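Local coordinates for alpha-fucosidase GH29 (Fusarium graminearum, PDB 4PSR), which hydrolyses alpha-L-fucosidic linkages and probably releases the alpha-1,6-linked fucose from the reducing-end N-acetylglucosamine of glycoprotein glycans, at residues 38-46 with 309-317; 46-54 with 67-78. All coordinates share one frame; numbering follows the deposited sequence.

In the fold
Segments 38-46, 46-54 and 67-78 all belong to the excursion between barrel strands 29-33 and 119-125, and the two contacts share Glu46. Contact 1 ties 38-46 to the loop 309-317 that follows strand 300-305; contact 2 folds 46-54 and 67-78 onto each other, farther from the centre of the chain. Their centres are about 14 Å apart, and they meet where Phe38 CB packs on Pro49 CG at 3.7 Å and Thr40 CG2 on Phe78 CD1 at 3.6 Å. The bound fucose adjoins both: Glu46 bonds to it and Trp311 packs on it from contact 1, Trp47 bonds from contact 2, while His34, His126, His127, Asp226 and Lys272 also hydrogen-bond to it.

Contact 1: 38-46 with 309-317; sequences FTTAQYASE and SSWSYTVGI. With FUL (beta-L-fucopyranose), chain M.
The indole of Trp311 carries the fucose methyl on one face, with FUL C6 3.5 Å above the ring plane and displaced toward the rim, while Glu46 OE1 lies at its edge. The Glu46 carboxylate stands almost perpendicular to that indole, the planes 87° apart, and the two side chains run alongside each other in the same direction. The ring of Phe38 turns its edge to Ser312 OG, and the Tyr313 ring has Gln42 CG at its edge, the Gln42 amide tilted 60° from it; Gln42 OE1 is bonded beyond the contact to the backbone N of Ala347.

Glu46 OE1 serves the protein and OE2 the sugar, with a glycerol, probably from the crystallisation liquor, also bonded to OE2. OE1 takes the backbone N of Trp311 at 3.0 Å, from above the carboxylate plane, and OE2 receives the hydroxyl FUL O3 at 2.7 Å. A bend at chi2 (-69°) brings the carboxylate round to both. Behind it, Thr39 OG1 and Ser312 OG share a hydrogen bond of 2.9 Å, and packing is tight where Ser310 CB meets Ser45 CB at 3.4 Å. At the far end Val315 N donates to Gln42 O at 3.0 Å. Two irregular loops following barrel strands 29-33 and 300-305 are thus joined at the mouth of a TIM barrel, forming part of the fucose pocket of this GH29 enzyme.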
loop_
_atom_site.group_PDB
_atom_site.type_symbol
_atom_site.label_atom_id
_atom_site.label_comp_id
_atom_site.label_asym_id
_atom_site.label_seq_id
_atom_site.Cartn_x
_atom_site.Cartn_y
_atom_site.Cartn_z
ATOM N N PHE A 38 16.081 14.990 -5.986
ATOM C CA PHE A 38 15.650 14.450 -7.281
ATOM C C PHE A 38 14.519 15.271 -7.878
ATOM O O PHE A 38 14.249 15.171 -9.078
ATOM C CB PHE A 38 15.225 12.979 -7.163
ATOM C CG PHE A 38 14.254 12.705 -6.036
ATOM C CD1 PHE A 38 12.893 13.020 -6.162
ATOM C CD2 PHE A 38 14.705 12.176 -4.843
ATOM C CE1 PHE A 38 12.016 12.811 -5.099
ATOM C CE2 PHE A 38 13.815 11.949 -3.775
ATOM C CZ PHE A 38 12.484 12.289 -3.918
ATOM N N THR A 39 13.869 16.114 -7.069
ATOM C CA THR A 39 12.806 16.976 -7.550
ATOM C C THR A 39 13.352 18.272 -8.196
ATOM O O THR A 39 12.619 18.976 -8.888
ATOM C CB THR A 39 11.840 17.359 -6.384
ATOM O OG1 THR A 39 11.497 16.182 -5.630
ATOM C CG2 THR A 39 10.581 18.031 -6.897
ATOM N N THR A 40 14.607 18.607 -7.906
ATOM C CA THR A 40 15.148 19.914 -8.284
ATOM C C THR A 40 14.953 20.246 -9.776
ATOM O O THR A 40 14.505 21.348 -10.115
ATOM C CB THR A 40 16.625 20.045 -7.916
ATOM O OG1 THR A 40 16.854 19.575 -6.576
ATOM C CG2 THR A 40 17.065 21.499 -8.002
ATOM N N ALA A 41 15.231 19.281 -10.654
ATOM C CA ALA A 41 15.087 19.525 -12.097
ATOM C C ALA A 41 13.632 19.679 -12.547
ATOM O O ALA A 41 13.339 20.271 -13.586
ATOM C CB ALA A 41 15.743 18.427 -12.861
ATOM N N GLN A 42 12.700 19.163 -11.746
ATOM C CA GLN A 42 11.276 19.187 -12.082
ATOM C C GLN A 42 11.043 18.723 -13.519
ATOM O O GLN A 42 10.243 19.297 -14.252
ATOM C CB GLN A 42 10.647 20.580 -11.835
ATOM C CG GLN A 42 10.789 21.004 -10.339
ATOM C CD GLN A 42 10.094 22.287 -9.956
ATOM O OE1 GLN A 42 9.599 22.406 -8.834
ATOM N NE2 GLN A 42 10.025 23.234 -10.869
ATOM N N TYR A 43 11.712 17.632 -13.878
ATOM C CA TYR A 43 11.667 17.110 -15.246
ATOM C C TYR A 43 11.644 15.595 -15.272
ATOM O O TYR A 43 12.397 14.967 -14.544
ATOM C CB TYR A 43 12.870 17.613 -16.059
ATOM C CG TYR A 43 12.734 17.335 -17.550
ATOM C CD1 TYR A 43 11.971 18.186 -18.344
ATOM C CD2 TYR A 43 13.316 16.220 -18.127
ATOM C CE1 TYR A 43 11.812 17.948 -19.692
ATOM C CE2 TYR A 43 13.165 15.973 -19.477
ATOM C CZ TYR A 43 12.403 16.832 -20.237
ATOM O OH TYR A 43 12.254 16.587 -21.604
ATOM N N ALA A 44 10.736 15.051 -16.100
ATOM C CA ALA A 44 10.583 13.616 -16.388
ATOM C C ALA A 44 9.997 12.822 -15.194
ATOM O O ALA A 44 8.836 12.451 -15.214
ATOM C CB ALA A 44 11.896 13.015 -16.878
ATOM N N SER A 45 10.817 12.553 -14.186
ATOM C CA SER A 45 10.400 11.823 -12.999
ATOM C C SER A 45 11.475 11.907 -11.941
ATOM O O SER A 45 12.529 12.519 -12.126
ATOM C CB SER A 45 10.141 10.350 -13.314
ATOM O OG SER A 45 11.360 9.698 -13.589
ATOM N N GLU A 46 11.179 11.281 -10.806
ATOM C CA GLU A 46 12.152 11.111 -9.745
ATOM C C GLU A 46 13.360 10.262 -10.144
ATOM O O GLU A 46 14.328 10.219 -9.397
ATOM C CB GLU A 46 11.474 10.529 -8.491
ATOM C CG GLU A 46 11.079 9.051 -8.567
ATOM C CD GLU A 46 9.944 8.694 -9.512
ATOM O OE1 GLU A 46 9.148 9.564 -9.914
ATOM O OE2 GLU A 46 9.857 7.485 -9.853
ATOM N N SER A 309 1.474 11.526 -13.818
ATOM C CA SER A 309 2.745 11.548 -14.500
ATOM C C SER A 309 3.705 10.606 -13.675
ATOM O O SER A 309 3.457 9.420 -13.622
ATOM C CB SER A 309 3.156 13.025 -14.699
ATOM O OG SER A 309 2.134 13.764 -15.445
ATOM N N SER A 310 4.773 11.150 -13.089
ATOM C CA SER A 310 5.728 10.636 -12.076
ATOM C C SER A 310 5.382 10.704 -10.566
ATOM O O SER A 310 4.334 11.231 -10.223
ATOM C CB SER A 310 7.027 11.380 -12.408
ATOM O OG SER A 310 7.603 12.110 -11.368
ATOM N N TRP A 311 6.221 10.151 -9.690
ATOM C CA TRP A 311 6.027 10.226 -8.221
ATOM C C TRP A 311 6.463 11.597 -7.672
ATOM O O TRP A 311 6.022 12.018 -6.599
ATOM C CB TRP A 311 6.758 9.088 -7.467
ATOM C CG TRP A 311 6.299 7.731 -7.886
ATOM C CD1 TRP A 311 6.719 7.044 -8.981
ATOM C CD2 TRP A 311 5.331 6.890 -7.231
ATOM N NE1 TRP A 311 6.082 5.845 -9.060
ATOM C CE2 TRP A 311 5.220 5.721 -7.998
ATOM C CE3 TRP A 311 4.556 7.010 -6.067
ATOM C CZ2 TRP A 311 4.362 4.680 -7.653
ATOM C CZ3 TRP A 311 3.714 5.970 -5.714
ATOM C CH2 TRP A 311 3.611 4.828 -6.512
ATOM N N SER A 312 7.323 12.296 -8.401
ATOM C CA SER A 312 7.867 13.583 -7.964
ATOM C C SER A 312 7.391 14.692 -8.921
ATOM O O SER A 312 7.110 14.453 -10.081
ATOM C CB SER A 312 9.383 13.461 -7.939
ATOM O OG SER A 312 10.033 14.679 -7.635
ATOM N N TYR A 313 7.242 15.911 -8.406
ATOM C CA TYR A 313 6.725 17.016 -9.187
ATOM C C TYR A 313 7.558 17.288 -10.421
ATOM O O TYR A 313 8.764 17.394 -10.343
ATOM C CB TYR A 313 6.659 18.300 -8.323
ATOM C CG TYR A 313 6.102 19.455 -9.107
ATOM C CD1 TYR A 313 4.726 19.634 -9.205
ATOM C CD2 TYR A 313 6.927 20.354 -9.775
ATOM C CE1 TYR A 313 4.186 20.653 -9.968
ATOM C CE2 TYR A 313 6.375 21.380 -10.534
ATOM C CZ TYR A 313 4.999 21.500 -10.603
ATOM O OH TYR A 313 4.420 22.511 -11.350
ATOM N N THR A 314 6.871 17.463 -11.547
ATOM C CA THR A 314 7.520 17.907 -12.778
ATOM C C THR A 314 6.680 19.018 -13.397
ATOM O O THR A 314 5.454 19.065 -13.243
ATOM C CB THR A 314 7.672 16.727 -13.777
ATOM O OG1 THR A 314 6.382 16.196 -14.121
ATOM C CG2 THR A 314 8.523 15.609 -13.190
ATOM N N VAL A 315 7.328 19.920 -14.129
ATOM C CA VAL A 315 6.579 20.957 -14.821
ATOM C C VAL A 315 5.655 20.318 -15.851
ATOM O O VAL A 315 6.108 19.491 -16.637
ATOM C CB VAL A 315 7.520 21.954 -15.494
ATOM C CG1 VAL A 315 6.724 22.957 -16.316
ATOM C CG2 VAL A 315 8.332 22.682 -14.441
ATOM N N GLY A 316 4.377 20.668 -15.799
ATOM C CA GLY A 316 3.387 20.089 -16.694
ATOM C C GLY A 316 2.706 18.821 -16.173
ATOM O O GLY A 316 1.906 18.214 -16.872
ATOM N N ILE A 317 3.010 18.438 -14.941
ATOM C CA ILE A 317 2.424 17.251 -14.316
ATOM C C ILE A 317 0.895 17.246 -14.393
ATOM O O ILE A 317 0.244 18.293 -14.213
ATOM C CB ILE A 317 2.923 17.174 -12.846
ATOM C CG1 ILE A 317 2.443 15.906 -12.149
ATOM C CG2 ILE A 317 2.476 18.377 -12.066
ATOM C CD1 ILE A 317 3.022 15.784 -10.717
HETATM C C1 FUL M . 9.685 2.295 -7.436
HETATM C C2 FUL M . 10.736 3.382 -7.537
HETATM O O2 FUL M . 11.755 3.068 -8.499
HETATM C C3 FUL M . 9.999 4.635 -7.934
HETATM O O3 FUL M . 10.933 5.674 -8.122
HETATM C C4 FUL M . 9.025 4.955 -6.828
HETATM O O4 FUL M . 9.745 5.256 -5.637
HETATM C C5 FUL M . 8.094 3.768 -6.619
HETATM C C6 FUL M . 7.129 3.970 -5.470
HETATM O O5 FUL M . 8.803 2.557 -6.370
HETATM O O1 FUL M . 10.329 1.080 -7.151
#

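Contact 2: 46-54 with 67-78; sequences EWYPRNMYE and YGPPEEWGYENF. With FUL (beta-L-fucopyranose), chain M.
Pro49 sets its CB over the centre of the Tyr75 ring, 3.5 Å from the ring centroid and only 13° off the normal, a CH-pi contact at the middle of this small helical excursion from the TIM barrel. It joins the short helix 48-51 to the start of helix 76-80. Pro49 CG reaches the rim of the same ring at CE1 and CZ. Met52 comes in at the edge of Tyr75, a Met-aromatic contact with SD 5.3 Å from the centroid. The methionine chain bends at its thioether (chi3 -84°), and its methyl CE ends between Pro70 CB and the backbone of residues 73-75, 3.5 Å from Trp73 O. Phe78 presents its edge to the same sulfur, and its ring meets that of Tyr48 obliquely, CZ near Tyr48 CE2.

Farther out, Tyr48 OH lies at the edge of the Tyr67 ring, though its hydrogen bond goes to His63 of helix 58-66, which also bonds to Trp73 O. Pro70 packs CB against Tyr53 CD1, and its CG presses on Met52 O, a buried carbonyl without a polar partner. Tyr75 OH hydrogen-bonds to Asp128. On the sugar side, Trp47 NE1 donates to FUL O2 at 2.9 Å and more weakly to FUL O3, the indole meeting O2 edge-on.

At the polar edge, Tyr53 OH accepts an almost straight bond from Tyr75 N, 2.8 Å long and 171° at the hydrogen. The same hydroxyl is 2.7 Å from a water oxygen, and that water donates to Glu76 OE1.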
loop_
_atom_site.group_PDB
_atom_site.type_symbol
_atom_site.label_atom_id
_atom_site.label_comp_id
_atom_site.label_asym_id
_atom_site.label_seq_id
_atom_site.Cartn_x
_atom_site.Cartn_y
_atom_site.Cartn_z
ATOM N N GLU A 46 11.179 11.281 -10.806
ATOM C CA GLU A 46 12.152 11.111 -9.745
ATOM C C GLU A 46 13.360 10.262 -10.144
ATOM O O GLU A 46 14.328 10.219 -9.397
ATOM C CB GLU A 46 11.474 10.529 -8.491
ATOM C CG GLU A 46 11.079 9.051 -8.567
ATOM C CD GLU A 46 9.944 8.694 -9.512
ATOM O OE1 GLU A 46 9.148 9.564 -9.914
ATOM O OE2 GLU A 46 9.857 7.485 -9.853
ATOM N N TRP A 47 13.304 9.582 -11.306
ATOM C CA TRP A 47 14.486 8.890 -11.845
ATOM C C TRP A 47 15.418 9.827 -12.621
ATOM O O TRP A 47 16.420 9.368 -13.152
ATOM C CB TRP A 47 14.106 7.659 -12.689
ATOM C CG TRP A 47 13.754 6.444 -11.866
ATOM C CD1 TRP A 47 13.167 6.405 -10.622
ATOM C CD2 TRP A 47 14.005 5.070 -12.226
ATOM N NE1 TRP A 47 13.045 5.095 -10.195
ATOM C CE2 TRP A 47 13.556 4.260 -11.162
ATOM C CE3 TRP A 47 14.555 4.453 -13.355
ATOM C CZ2 TRP A 47 13.665 2.858 -11.189
ATOM C CZ3 TRP A 47 14.662 3.061 -13.380
ATOM C CH2 TRP A 47 14.226 2.286 -12.307
ATOM N N TYR A 48 15.125 11.116 -12.665
ATOM C CA TYR A 48 16.015 12.073 -13.361
ATOM C C TYR A 48 17.489 11.921 -12.992
ATOM O O TYR A 48 18.330 11.977 -13.881
ATOM C CB TYR A 48 15.573 13.503 -13.120
ATOM C CG TYR A 48 16.320 14.521 -13.960
ATOM C CD1 TYR A 48 15.830 14.916 -15.192
ATOM C CD2 TYR A 48 17.481 15.117 -13.497
ATOM C CE1 TYR A 48 16.501 15.851 -15.971
ATOM C CE2 TYR A 48 18.158 16.034 -14.264
ATOM C CZ TYR A 48 17.645 16.422 -15.486
ATOM O OH TYR A 48 18.299 17.370 -16.251
ATOM N N PRO A 49 17.832 11.712 -11.707
ATOM C CA PRO A 49 19.261 11.579 -11.385
ATOM C C PRO A 49 19.953 10.442 -12.128
ATOM O O PRO A 49 21.168 10.537 -12.388
ATOM C CB PRO A 49 19.264 11.319 -9.868
ATOM C CG PRO A 49 17.941 11.849 -9.371
ATOM C CD PRO A 49 16.974 11.658 -10.499
ATOM N N ARG A 50 19.226 9.352 -12.383
ATOM C CA ARG A 50 19.749 8.222 -13.165
ATOM C C ARG A 50 19.744 8.551 -14.659
ATOM O O ARG A 50 20.764 8.366 -15.360
ATOM C CB ARG A 50 18.869 7.004 -12.909
ATOM C CG ARG A 50 18.833 5.942 -14.039
ATOM C CD ARG A 50 18.013 4.746 -13.580
ATOM N NE ARG A 50 17.869 3.687 -14.593
ATOM C CZ ARG A 50 18.799 2.771 -14.811
ATOM N NH1 ARG A 50 19.946 2.803 -14.168
ATOM N NH2 ARG A 50 18.571 1.812 -15.697
ATOM N N ASN A 51 18.614 9.023 -15.164
ATOM C CA ASN A 51 18.450 9.155 -16.613
ATOM C C ASN A 51 19.178 10.358 -17.217
ATOM O O ASN A 51 19.421 10.359 -18.419
ATOM C CB ASN A 51 16.966 9.171 -16.999
ATOM C CG ASN A 51 16.250 7.894 -16.635
ATOM O OD1 ASN A 51 15.351 7.897 -15.792
ATOM N ND2 ASN A 51 16.623 6.783 -17.277
ATOM N N MET A 52 19.528 11.368 -16.430
ATOM C CA MET A 52 20.278 12.506 -16.941
ATOM C C MET A 52 21.620 12.048 -17.544
ATOM O O MET A 52 22.202 12.763 -18.369
ATOM C CB MET A 52 20.512 13.563 -15.843
ATOM C CG MET A 52 21.302 13.060 -14.633
ATOM S SD MET A 52 21.804 14.375 -13.494
ATOM C CE MET A 52 23.318 14.950 -14.283
ATOM N N TYR A 53 22.118 10.903 -17.102
ATOM C CA TYR A 53 23.382 10.352 -17.595
ATOM C C TYR A 53 23.199 9.327 -18.720
ATOM O O TYR A 53 24.176 8.910 -19.328
ATOM C CB TYR A 53 24.112 9.650 -16.475
ATOM C CG TYR A 53 24.566 10.476 -15.298
ATOM C CD1 TYR A 53 25.718 11.238 -15.356
ATOM C CD2 TYR A 53 23.877 10.421 -14.083
ATOM C CE1 TYR A 53 26.175 11.946 -14.252
ATOM C CE2 TYR A 53 24.336 11.107 -12.972
ATOM C CZ TYR A 53 25.478 11.872 -13.062
ATOM O OH TYR A 53 25.951 12.553 -11.941
ATOM N N GLU A 54 21.978 8.879 -18.953
ATOM C CA GLU A 54 21.739 7.752 -19.861
ATOM C C GLU A 54 22.082 8.159 -21.299
ATOM O O GLU A 54 21.659 9.196 -21.753
ATOM C CB GLU A 54 20.278 7.315 -19.785
ATOM C CG GLU A 54 19.944 6.073 -20.602
ATOM C CD GLU A 54 18.479 5.743 -20.558
ATOM O OE1 GLU A 54 17.716 6.490 -19.906
ATOM O OE2 GLU A 54 18.085 4.724 -21.166
ATOM N N TYR A 67 21.582 22.720 -18.307
ATOM C CA TYR A 67 22.657 22.815 -17.315
ATOM C C TYR A 67 24.039 22.689 -17.938
ATOM O O TYR A 67 24.894 23.572 -17.773
ATOM C CB TYR A 67 22.468 21.735 -16.247
ATOM C CG TYR A 67 21.119 21.798 -15.596
ATOM C CD1 TYR A 67 20.793 22.817 -14.704
ATOM C CD2 TYR A 67 20.130 20.857 -15.900
ATOM C CE1 TYR A 67 19.520 22.890 -14.112
ATOM C CE2 TYR A 67 18.873 20.936 -15.328
ATOM C CZ TYR A 67 18.565 21.949 -14.434
ATOM O OH TYR A 67 17.309 21.990 -13.877
ATOM N N GLY A 68 24.262 21.594 -18.646
ATOM C CA GLY A 68 25.532 21.332 -19.293
ATOM C C GLY A 68 25.643 19.840 -19.476
ATOM O O GLY A 68 24.822 19.093 -18.964
ATOM N N PRO A 69 26.653 19.373 -20.206
ATOM C CA PRO A 69 26.811 17.921 -20.303
ATOM C C PRO A 69 26.913 17.270 -18.917
ATOM O O PRO A 69 27.563 17.840 -18.046
ATOM C CB PRO A 69 28.112 17.753 -21.108
ATOM C CG PRO A 69 28.780 19.074 -21.068
ATOM C CD PRO A 69 27.739 20.111 -20.871
ATOM N N PRO A 70 26.276 16.102 -18.718
ATOM C CA PRO A 70 26.252 15.567 -17.350
ATOM C C PRO A 70 27.626 15.175 -16.826
ATOM O O PRO A 70 27.848 15.045 -15.623
ATOM C CB PRO A 70 25.347 14.340 -17.460
ATOM C CG PRO A 70 25.210 14.051 -18.909
ATOM C CD PRO A 70 25.377 15.363 -19.617
ATOM N N GLU A 71 28.581 14.970 -17.742
ATOM C CA GLU A 71 29.958 14.681 -17.339
ATOM C C GLU A 71 30.676 15.882 -16.687
ATOM O O GLU A 71 31.661 15.701 -15.950
ATOM C CB GLU A 71 30.763 14.178 -18.547
ATOM C CG GLU A 71 30.240 12.865 -19.174
ATOM C CD GLU A 71 29.033 13.043 -20.106
ATOM O OE1 GLU A 71 28.649 14.186 -20.411
ATOM O OE2 GLU A 71 28.481 12.017 -20.556
ATOM N N GLU A 72 30.194 17.089 -16.971
ATOM C CA GLU A 72 30.683 18.322 -16.344
ATOM C C GLU A 72 29.729 18.828 -15.240
ATOM O O GLU A 72 30.186 19.290 -14.198
ATOM C CB GLU A 72 30.869 19.421 -17.402
ATOM C CG GLU A 72 31.811 19.034 -18.567
ATOM C CD GLU A 72 31.895 20.108 -19.647
ATOM O OE1 GLU A 72 32.738 19.970 -20.559
ATOM O OE2 GLU A 72 31.115 21.083 -19.590
ATOM N N TRP A 73 28.423 18.742 -15.482
ATOM C CA TRP A 73 27.388 19.242 -14.560
ATOM C C TRP A 73 26.674 18.002 -14.033
ATOM O O TRP A 73 25.603 17.621 -14.517
ATOM C CB TRP A 73 26.428 20.158 -15.307
ATOM C CG TRP A 73 25.769 21.266 -14.512
ATOM C CD1 TRP A 73 26.053 22.586 -14.611
ATOM C CD2 TRP A 73 24.712 21.158 -13.531
ATOM N NE1 TRP A 73 25.243 23.320 -13.784
ATOM C CE2 TRP A 73 24.407 22.462 -13.107
ATOM C CE3 TRP A 73 23.982 20.085 -12.987
ATOM C CZ2 TRP A 73 23.424 22.735 -12.154
ATOM C CZ3 TRP A 73 22.990 20.367 -12.032
ATOM C CH2 TRP A 73 22.720 21.679 -11.641
ATOM N N GLY A 74 27.303 17.334 -13.073
ATOM C CA GLY A 74 26.791 16.086 -12.561
ATOM C C GLY A 74 25.645 16.265 -11.572
ATOM O O GLY A 74 25.323 17.382 -11.126
ATOM N N TYR A 75 25.029 15.143 -11.215
ATOM C CA TYR A 75 23.876 15.179 -10.316
ATOM C C TYR A 75 24.208 15.863 -8.985
ATOM O O TYR A 75 23.376 16.572 -8.408
ATOM C CB TYR A 75 23.333 13.766 -10.068
ATOM C CG TYR A 75 22.143 13.791 -9.130
ATOM C CD1 TYR A 75 20.973 14.422 -9.507
ATOM C CD2 TYR A 75 22.207 13.241 -7.868
ATOM C CE1 TYR A 75 19.904 14.511 -8.651
ATOM C CE2 TYR A 75 21.118 13.301 -7.006
ATOM C CZ TYR A 75 19.987 13.943 -7.406
ATOM O OH TYR A 75 18.853 14.051 -6.617
ATOM N N GLU A 76 25.432 15.688 -8.519
ATOM C CA GLU A 76 25.839 16.276 -7.256
ATOM C C GLU A 76 25.680 17.801 -7.245
ATOM O O GLU A 76 25.508 18.406 -6.177
ATOM C CB GLU A 76 27.274 15.870 -6.896
ATOM C CG GLU A 76 28.375 16.397 -7.817
ATOM C CD GLU A 76 28.631 15.578 -9.087
ATOM O OE1 GLU A 76 27.859 14.670 -9.459
ATOM O OE2 GLU A 76 29.664 15.881 -9.757
ATOM N N ASN A 77 25.707 18.446 -8.415
ATOM C CA ASN A 77 25.485 19.896 -8.463
ATOM C C ASN A 77 24.085 20.330 -7.980
ATOM O O ASN A 77 23.908 21.478 -7.546
ATOM C CB ASN A 77 25.683 20.447 -9.882
ATOM C CG ASN A 77 27.137 20.575 -10.293
ATOM O OD1 ASN A 77 28.065 20.188 -9.575
ATOM N ND2 ASN A 77 27.343 21.118 -11.490
ATOM N N PHE A 78 23.060 19.480 -8.125
ATOM C CA PHE A 78 21.738 19.837 -7.599
ATOM C C PHE A 78 21.756 19.947 -6.067
ATOM O O PHE A 78 20.987 20.723 -5.485
ATOM C CB PHE A 78 20.668 18.830 -8.027
ATOM C CG PHE A 78 20.316 18.869 -9.499
ATOM C CD1 PHE A 78 19.634 19.929 -10.055
ATOM C CD2 PHE A 78 20.640 17.800 -10.305
ATOM C CE1 PHE A 78 19.293 19.917 -11.417
ATOM C CE2 PHE A 78 20.289 17.783 -11.640
ATOM C CZ PHE A 78 19.632 18.838 -12.191
HETATM C C1 FUL M . 9.685 2.295 -7.436
HETATM C C2 FUL M . 10.736 3.382 -7.537
HETATM O O2 FUL M . 11.755 3.068 -8.499
HETATM C C3 FUL M . 9.999 4.635 -7.934
HETATM O O3 FUL M . 10.933 5.674 -8.122
HETATM C C4 FUL M . 9.025 4.955 -6.828
HETATM O O4 FUL M . 9.745 5.256 -5.637
HETATM C C5 FUL M . 8.094 3.768 -6.619
HETATM C C6 FUL M . 7.129 3.970 -5.470
HETATM O O5 FUL M . 8.803 2.557 -6.370
HETATM O O1 FUL M . 10.329 1.080 -7.151
HETATM O O HOH W 1 28.564 12.898 -11.458
#